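Local coordinates for porin B (Pseudomonas putida, PDB 4GEY), which forms a beta-barrel channel in the outer membrane that probably lets glucose and related sugars pass into the periplasm, at residues W25-G28 against T33-E36; G172-N177 against D327-V332; S286-W291 against K321-V326. The protein carries 2 engineered substitutions. All blocks are in the same frame, centred on the assembly; numbering follows the deposited sequence.

Contact 1. Residues W25-G28 against T33-E36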
loop_
_atom_site.group_PDB
_atom_site.type_symbol
_atom_site.label_atom_id
_atom_site.label_comp_id
_atom_site.label_asym_id
_atom_site.label_seq_id
_atom_site.Cartn_x
_atom_site.Cartn_y
_atom_site.Cartn_z
ATOM N N TRP A 25 -10.191 21.596 6.940
ATOM C CA TRP A 25 -10.792 20.849 8.041
ATOM C C TRP A 25 -12.318 21.044 8.128
ATOM O O TRP A 25 -12.841 22.160 8.083
ATOM C CB TRP A 25 -10.172 21.245 9.374
ATOM C CG TRP A 25 -8.710 21.499 9.335
ATOM C CD1 TRP A 25 -7.721 20.586 9.125
ATOM C CD2 TRP A 25 -8.061 22.756 9.548
ATOM N NE1 TRP A 25 -6.493 21.203 9.175
ATOM C CE2 TRP A 25 -6.675 22.535 9.433
ATOM C CE3 TRP A 25 -8.518 24.047 9.819
ATOM C CZ2 TRP A 25 -5.736 23.563 9.587
ATOM C CZ3 TRP A 25 -7.586 25.067 9.969
ATOM C CH2 TRP A 25 -6.210 24.816 9.851
HETATM N N MSE A 26 -13.032 19.945 8.280
HETATM C CA MSE A 26 -14.477 20.020 8.371
HETATM C C MSE A 26 -14.933 20.821 9.578
HETATM O O MSE A 26 -15.946 21.518 9.518
HETATM C CB MSE A 26 -15.065 18.620 8.430
HETATM C CG MSE A 26 -16.559 18.599 8.328
HETATM SE SE MSE A 26 -17.201 16.782 8.583
HETATM C CE MSE A 26 -17.724 16.897 10.464
ATOM N N THR A 27 -14.187 20.724 10.674
ATOM C CA THR A 27 -14.565 21.409 11.910
ATOM C C THR A 27 -13.937 22.802 11.979
ATOM O O THR A 27 -14.100 23.526 12.966
ATOM C CB THR A 27 -14.183 20.583 13.157
ATOM O OG1 THR A 27 -12.768 20.340 13.175
ATOM C CG2 THR A 27 -14.912 19.259 13.136
ATOM N N GLY A 28 -13.215 23.159 10.916
ATOM C CA GLY A 28 -12.601 24.467 10.785
ATOM C C GLY A 28 -11.453 24.739 11.737
ATOM O O GLY A 28 -10.791 23.807 12.211
ATOM N N THR A 33 -8.288 28.960 17.585
ATOM C CA THR A 33 -7.383 28.182 18.444
ATOM C C THR A 33 -6.630 27.070 17.709
ATOM O O THR A 33 -5.545 26.680 18.130
ATOM C CB THR A 33 -8.063 27.629 19.744
ATOM O OG1 THR A 33 -8.011 26.200 19.762
ATOM C CG2 THR A 33 -9.493 28.073 19.862
ATOM N N ARG A 34 -7.189 26.573 16.608
ATOM C CA ARG A 34 -6.481 25.588 15.796
ATOM C C ARG A 34 -5.315 26.255 15.088
ATOM O O ARG A 34 -4.211 25.715 15.052
ATOM C CB ARG A 34 -7.417 24.925 14.782
ATOM C CG ARG A 34 -6.897 23.610 14.204
ATOM C CD ARG A 34 -8.008 22.856 13.482
ATOM N NE ARG A 34 -7.590 21.542 12.993
ATOM C CZ ARG A 34 -8.418 20.616 12.520
ATOM N NH1 ARG A 34 -9.718 20.845 12.472
ATOM N NH2 ARG A 34 -7.939 19.456 12.101
ATOM N N THR A 35 -5.552 27.443 14.541
ATOM C CA THR A 35 -4.491 28.178 13.855
ATOM C C THR A 35 -3.390 28.672 14.799
ATOM O O THR A 35 -2.233 28.781 14.406
ATOM C CB THR A 35 -5.048 29.340 13.023
ATOM O OG1 THR A 35 -6.110 29.974 13.746
ATOM C CG2 THR A 35 -5.586 28.816 11.708
ATOM N N GLU A 36 -3.743 28.960 16.046
ATOM C CA GLU A 36 -2.734 29.279 17.047
ATOM C C GLU A 36 -1.838 28.070 17.259
ATOM O O GLU A 36 -0.629 28.134 17.009
ATOM C CB GLU A 36 -3.389 29.656 18.366
ATOM C CG GLU A 36 -4.067 31.012 18.354
ATOM C CD GLU A 36 -4.946 31.196 19.561
ATOM O OE1 GLU A 36 -4.827 30.371 20.500
ATOM O OE2 GLU A 36 -5.766 32.147 19.569
#
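Arg34 lays its guanidinium flat over one face of the Trp25 indole, the two planes only 14° apart. Its CZ sits 3.5 Å from the centroid of the five-membered ring, a cation-pi contact, while Arg34 CD rides over the six-membered ring as a CH-pi partner at 4.0 Å from that centroid. With CG anti to the backbone N (chi1 -162°) and the chain extended from there to NE, the arginine reaches from helix 33-40 to the indole. Trp25 to Gly28 form a type I beta turn, closed by Gly28 N to Trp25 O at 3.0 Å. Arg34 NH1 donates to Gly28 O at 3.2 Å, the oxygen lying somewhat out of the guanidinium plane. The turn and helix sit where the barrel wall closes: Arg34 NH1 also forms a salt bridge with the terminal carboxylate of Phe436, NH2 bonds to Phe44 O, and the backbones of Met26 and Thr27 pair with Ser435 and Phe436. Thr27 OG1 is hydrogen-bonded to the same carboxylate. At the edge of the indole, near its plane, the methyl CG2 of Thr35 reaches Trp25 CH2 at 4.5 Å.

Contact 2. Residues G172-N177 against D327-V332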
loop_
_atom_site.group_PDB
_atom_site.type_symbol
_atom_site.label_atom_id
_atom_site.label_comp_id
_atom_site.label_asym_id
_atom_site.label_seq_id
_atom_site.Cartn_x
_atom_site.Cartn_y
_atom_site.Cartn_z
ATOM N N GLY A 172 -0.480 2.861 -2.481
ATOM C CA GLY A 172 0.529 2.638 -1.459
ATOM C C GLY A 172 1.741 1.903 -1.971
ATOM O O GLY A 172 1.932 1.787 -3.178
ATOM N N SER A 173 2.567 1.398 -1.061
ATOM C CA SER A 173 3.787 0.706 -1.486
ATOM C C SER A 173 3.479 -0.696 -1.991
ATOM O O SER A 173 2.998 -1.547 -1.241
ATOM C CB SER A 173 4.827 0.644 -0.370
ATOM O OG SER A 173 5.852 -0.271 -0.719
ATOM N N GLN A 174 3.757 -0.930 -3.267
ATOM C CA GLN A 174 3.405 -2.199 -3.883
ATOM C C GLN A 174 4.248 -3.360 -3.348
ATOM O O GLN A 174 3.749 -4.488 -3.192
ATOM C CB GLN A 174 3.467 -2.073 -5.398
ATOM C CG GLN A 174 2.489 -1.028 -5.902
ATOM C CD GLN A 174 1.075 -1.263 -5.372
ATOM O OE1 GLN A 174 0.494 -2.321 -5.577
ATOM N NE2 GLN A 174 0.531 -0.282 -4.673
ATOM N N VAL A 175 5.509 -3.072 -3.034
ATOM C CA VAL A 175 6.366 -4.052 -2.388
ATOM C C VAL A 175 5.674 -4.524 -1.106
ATOM O O VAL A 175 5.718 -5.703 -0.761
ATOM C CB VAL A 175 7.781 -3.474 -2.110
ATOM C CG1 VAL A 175 8.634 -4.449 -1.320
ATOM C CG2 VAL A 175 8.468 -3.122 -3.427
ATOM N N GLY A 176 4.993 -3.604 -0.429
ATOM C CA GLY A 176 4.203 -3.951 0.734
ATOM C C GLY A 176 3.035 -4.886 0.461
ATOM O O GLY A 176 2.533 -5.547 1.364
ATOM N N ASN A 177 2.583 -4.943 -0.783
ATOM C CA ASN A 177 1.480 -5.825 -1.110
ATOM C C ASN A 177 1.957 -7.238 -1.441
ATOM O O ASN A 177 1.406 -8.224 -0.958
ATOM C CB ASN A 177 0.656 -5.224 -2.240
ATOM C CG ASN A 177 -0.047 -3.951 -1.817
ATOM O OD1 ASN A 177 -0.418 -3.793 -0.648
ATOM N ND2 ASN A 177 -0.220 -3.029 -2.756
ATOM N N ASP A 327 5.909 -13.406 -8.095
ATOM C CA ASP A 327 7.169 -13.486 -8.819
ATOM C C ASP A 327 7.638 -12.067 -9.160
ATOM O O ASP A 327 8.772 -11.665 -8.857
ATOM C CB ASP A 327 6.882 -14.253 -10.113
ATOM C CG ASP A 327 8.117 -14.737 -10.799
ATOM O OD1 ASP A 327 9.118 -13.994 -10.836
ATOM O OD2 ASP A 327 8.082 -15.872 -11.320
ATOM N N ASN A 328 6.735 -11.331 -9.809
ATOM C CA ASN A 328 6.998 -10.007 -10.336
ATOM C C ASN A 328 5.649 -9.320 -10.526
ATOM O O ASN A 328 4.625 -9.991 -10.582
ATOM C CB ASN A 328 7.767 -10.100 -11.664
ATOM C CG ASN A 328 6.939 -10.728 -12.801
ATOM O OD1 ASN A 328 5.927 -10.169 -13.232
ATOM N ND2 ASN A 328 7.389 -11.877 -13.307
ATOM N N TYR A 329 5.637 -7.994 -10.614
ATOM C CA TYR A 329 4.388 -7.254 -10.785
ATOM C C TYR A 329 4.595 -5.981 -11.591
ATOM O O TYR A 329 5.636 -5.341 -11.495
ATOM C CB TYR A 329 3.785 -6.941 -9.417
ATOM C CG TYR A 329 3.092 -5.608 -9.271
ATOM C CD1 TYR A 329 3.795 -4.471 -8.901
ATOM C CD2 TYR A 329 1.716 -5.501 -9.434
ATOM C CE1 TYR A 329 3.146 -3.248 -8.734
ATOM C CE2 TYR A 329 1.057 -4.288 -9.260
ATOM C CZ TYR A 329 1.775 -3.165 -8.912
ATOM O OH TYR A 329 1.131 -1.954 -8.755
ATOM N N GLN A 330 3.613 -5.627 -12.405
ATOM C CA GLN A 330 3.701 -4.407 -13.189
ATOM C C GLN A 330 2.410 -3.633 -13.033
ATOM O O GLN A 330 1.346 -4.208 -12.779
ATOM C CB GLN A 330 3.943 -4.697 -14.669
ATOM C CG GLN A 330 5.222 -5.460 -14.956
ATOM C CD GLN A 330 5.088 -6.937 -14.649
ATOM O OE1 GLN A 330 4.064 -7.545 -14.941
ATOM N NE2 GLN A 330 6.109 -7.514 -14.031
ATOM N N GLN A 331 2.505 -2.321 -13.196
ATOM C CA GLN A 331 1.323 -1.505 -13.144
ATOM C C GLN A 331 1.544 -0.241 -13.941
ATOM O O GLN A 331 2.589 0.397 -13.848
ATOM C CB GLN A 331 0.981 -1.207 -11.694
ATOM C CG GLN A 331 -0.072 -0.160 -11.468
ATOM C CD GLN A 331 0.460 0.942 -10.596
ATOM O OE1 GLN A 331 1.340 1.685 -11.014
ATOM N NE2 GLN A 331 -0.037 1.032 -9.363
ATOM N N VAL A 332 0.549 0.102 -14.743
ATOM C CA VAL A 332 0.593 1.296 -15.566
ATOM C C VAL A 332 -0.749 2.008 -15.414
ATOM O O VAL A 332 -1.786 1.355 -15.259
ATOM C CB VAL A 332 0.877 0.905 -17.031
ATOM C CG1 VAL A 332 0.199 1.825 -17.987
ATOM C CG2 VAL A 332 2.367 0.922 -17.280
#
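Gln174 folds its side chain against the hydroxyl end of the Tyr329 ring. CG stands anti to the carbonyl carbon (chi1 -61°), and a bend at chi2 (-52°) curls the amide back over its own loop while presenting the aliphatic part to the tyrosine. Gln174 CB approaches Tyr329 CE1 obliquely at 3.6 Å, and Gln174 CG lies 3.3 Å from Tyr329 OH. The amide is tilted 33° from the ring. Its OE1 is also 3.3 Å from Tyr329 OH, but the phenol is hydrogen-bonded to Ala169 O, which also accepts from Gln331 NE2, a neighbour on the same strand.

The Gln174 amide works at both ends within its own segment. NE2 donates to Gly172 O at 2.9 Å, approaching from above that carbonyl's plane, and OE1 accepts from Asn177 ND2 at 3.0 Å. These bonds fix the amide's rotation beside the short helix 175-178. A leucine at Gln174 would probably leave Gly172 O and Asn177 ND2 without these mates and free this turn to shift against the tyrosine.

Tyr329 belongs to strand 326-337 of the barrel wall, and its ring also meets Trp178. The 172-177 segment follows the disulfide Cys163-Cys171 and brings the Gln174 side chain to about 8 Å from the bound glucose; Ser173 O is held by Asn185, a residue of the sugar pocket. The contact thus joins the wall to a loop close to the sugar-binding region, consistent with a porin whose channel is narrowed by inward-folded loops. Across the interface the meeting is mainly van der Waals, implying that amide and phenol are each held by their own bonds to the loop rather than by one to each other.

Contact 3. Residues S286-W291 against K321-V326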
loop_
_atom_site.group_PDB
_atom_site.type_symbol
_atom_site.label_atom_id
_atom_site.label_comp_id
_atom_site.label_asym_id
_atom_site.label_seq_id
_atom_site.Cartn_x
_atom_site.Cartn_y
_atom_site.Cartn_z
ATOM N N SER A 286 18.120 -18.053 4.366
ATOM C CA SER A 286 18.438 -17.092 5.410
ATOM C C SER A 286 17.960 -15.666 5.100
ATOM O O SER A 286 18.116 -14.764 5.927
ATOM C CB SER A 286 19.932 -17.119 5.714
ATOM O OG SER A 286 20.675 -16.737 4.578
ATOM N N SER A 287 17.351 -15.471 3.932
ATOM C CA SER A 287 16.899 -14.140 3.536
ATOM C C SER A 287 15.850 -14.119 2.420
ATOM O O SER A 287 15.578 -15.137 1.768
ATOM C CB SER A 287 18.098 -13.307 3.078
ATOM O OG SER A 287 18.447 -13.601 1.729
ATOM N N LYS A 288 15.279 -12.933 2.209
ATOM C CA LYS A 288 14.478 -12.620 1.023
ATOM C C LYS A 288 15.091 -11.350 0.449
ATOM O O LYS A 288 15.822 -10.654 1.159
ATOM C CB LYS A 288 13.017 -12.361 1.394
ATOM C CG LYS A 288 12.350 -13.483 2.172
ATOM C CD LYS A 288 10.882 -13.189 2.447
ATOM C CE LYS A 288 9.963 -13.973 1.527
ATOM N NZ LYS A 288 9.684 -13.283 0.238
ATOM N N HIS A 289 14.799 -11.037 -0.814
ATOM C CA HIS A 289 15.309 -9.810 -1.431
ATOM C C HIS A 289 14.514 -9.471 -2.693
ATOM O O HIS A 289 13.897 -10.352 -3.290
ATOM C CB HIS A 289 16.796 -9.963 -1.783
ATOM C CG HIS A 289 17.044 -10.896 -2.923
ATOM N ND1 HIS A 289 16.849 -10.533 -4.239
ATOM C CD2 HIS A 289 17.432 -12.189 -2.946
ATOM C CE1 HIS A 289 17.122 -11.558 -5.025
ATOM N NE2 HIS A 289 17.487 -12.572 -4.265
ATOM N N GLY A 290 14.542 -8.204 -3.111
ATOM C CA GLY A 290 13.891 -7.805 -4.347
ATOM C C GLY A 290 14.176 -6.374 -4.747
ATOM O O GLY A 290 14.907 -5.676 -4.045
ATOM N N TRP A 291 13.604 -5.944 -5.873
ATOM C CA TRP A 291 13.829 -4.602 -6.415
ATOM C C TRP A 291 12.512 -3.935 -6.766
ATOM O O TRP A 291 11.468 -4.585 -6.847
ATOM C CB TRP A 291 14.644 -4.654 -7.705
ATOM C CG TRP A 291 15.996 -5.257 -7.620
ATOM C CD1 TRP A 291 16.306 -6.589 -7.625
ATOM C CD2 TRP A 291 17.241 -4.555 -7.588
ATOM N NE1 TRP A 291 17.668 -6.757 -7.577
ATOM C CE2 TRP A 291 18.265 -5.522 -7.551
ATOM C CE3 TRP A 291 17.590 -3.201 -7.577
ATOM C CZ2 TRP A 291 19.612 -5.177 -7.491
ATOM C CZ3 TRP A 291 18.927 -2.862 -7.527
ATOM C CH2 TRP A 291 19.919 -3.843 -7.481
ATOM N N LYS A 321 12.721 -15.588 -6.592
ATOM C CA LYS A 321 12.028 -16.804 -7.023
ATOM C C LYS A 321 12.048 -17.898 -5.959
ATOM O O LYS A 321 11.184 -18.764 -5.947
ATOM C CB LYS A 321 12.642 -17.367 -8.309
ATOM C CG LYS A 321 12.490 -16.502 -9.568
ATOM C CD LYS A 321 11.068 -16.533 -10.163
ATOM C CE LYS A 321 11.062 -16.768 -11.690
ATOM N NZ LYS A 321 11.783 -15.754 -12.516
ATOM N N ALA A 322 13.033 -17.869 -5.074
ATOM C CA ALA A 322 13.149 -18.912 -4.063
ATOM C C ALA A 322 11.944 -18.967 -3.125
ATOM O O ALA A 322 11.375 -20.046 -2.913
ATOM C CB ALA A 322 14.454 -18.779 -3.271
ATOM N N THR A 323 11.549 -17.813 -2.590
ATOM C CA THR A 323 10.629 -17.773 -1.450
ATOM C C THR A 323 9.316 -16.992 -1.628
ATOM O O THR A 323 8.373 -17.191 -0.875
ATOM C CB THR A 323 11.342 -17.215 -0.205
ATOM O OG1 THR A 323 11.642 -15.825 -0.401
ATOM C CG2 THR A 323 12.623 -17.982 0.068
ATOM N N ASN A 324 9.265 -16.110 -2.617
ATOM C CA ASN A 324 8.151 -15.192 -2.778
ATOM C C ASN A 324 7.050 -15.714 -3.705
ATOM O O ASN A 324 7.334 -16.145 -4.822
ATOM C CB ASN A 324 8.683 -13.872 -3.318
ATOM C CG ASN A 324 7.973 -12.681 -2.725
ATOM O OD1 ASN A 324 8.172 -12.354 -1.552
ATOM N ND2 ASN A 324 7.137 -12.021 -3.529
ATOM N N VAL A 325 5.798 -15.666 -3.249
ATOM C CA VAL A 325 4.674 -16.195 -4.031
ATOM C C VAL A 325 4.451 -15.379 -5.299
ATOM O O VAL A 325 4.369 -15.937 -6.403
ATOM C CB VAL A 325 3.354 -16.217 -3.229
ATOM C CG1 VAL A 325 2.226 -16.682 -4.112
ATOM C CG2 VAL A 325 3.464 -17.112 -2.011
ATOM N N VAL A 326 4.339 -14.058 -5.135
ATOM C CA VAL A 326 4.364 -13.142 -6.270
ATOM C C VAL A 326 5.781 -13.026 -6.834
ATOM O O VAL A 326 6.714 -12.619 -6.149
ATOM C CB VAL A 326 3.892 -11.768 -5.894
ATOM C CG1 VAL A 326 3.995 -10.836 -7.104
ATOM C CG2 VAL A 326 2.472 -11.844 -5.358
#
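Lys288 reaches from strand 282-298 across the side chain of Thr323 to the side-chain oxygen OD1 of Asn324. Its CG lies beside the backbone N, anti to the carbonyl carbon (chi1 -55°), and the chain runs straight through chi2 before turning at chi3 and again at chi4 (-88°). The double bend carries CE past the threonine hydroxyl, with Lys288 CE 3.2 Å from Thr323 OG1, and turns the ammonium toward Asn324. There Lys288 NZ is modelled 2.5 Å from Asn324 OD1, a spacing too short to be relied on in detail. Thr323 holds OG1 between its backbone N and carbonyl carbon. That hydroxyl is hydrogen-bonded to Asp320 OD1, while Asp320 OD2 receives His289 N and makes a long, weak ion pair with Lys288 NZ.

Asn324 is fixed from its other end. Asn324 ND2 donates to Val326 O at 2.7 Å, almost straight at 172°, on a lone pair of that carbonyl and within the plane of the amide; the same nitrogen also bonds to Trp178 O. Residues 321-325 lie in the turn joining antiparallel strands 309-319 and 326-337; strand 282-298 pairs with 309-319, so the contact joins successive parts of the up-and-down meander of a porin beta-barrel.

From the N terminus, contact 1 closes a short loop with four residues between its segments, tying the turn before helix 33-40 to the start of that helix. Contact 2 opens far along the chain, at 172-177, and closes only at 327-332, with 149 residues between, joining a loop and its short helix to a wall strand. Contact 3, 286-291 with 321-326, is nested inside that loop and links wall strand 282-298 to the turn between strands 309-319 and 326-337. Its second segment runs straight into the second segment of contact 2, so the two touch, with centres about 14 Å apart. Contact 1 stands apart, its centre about 47 Å from that of contact 3.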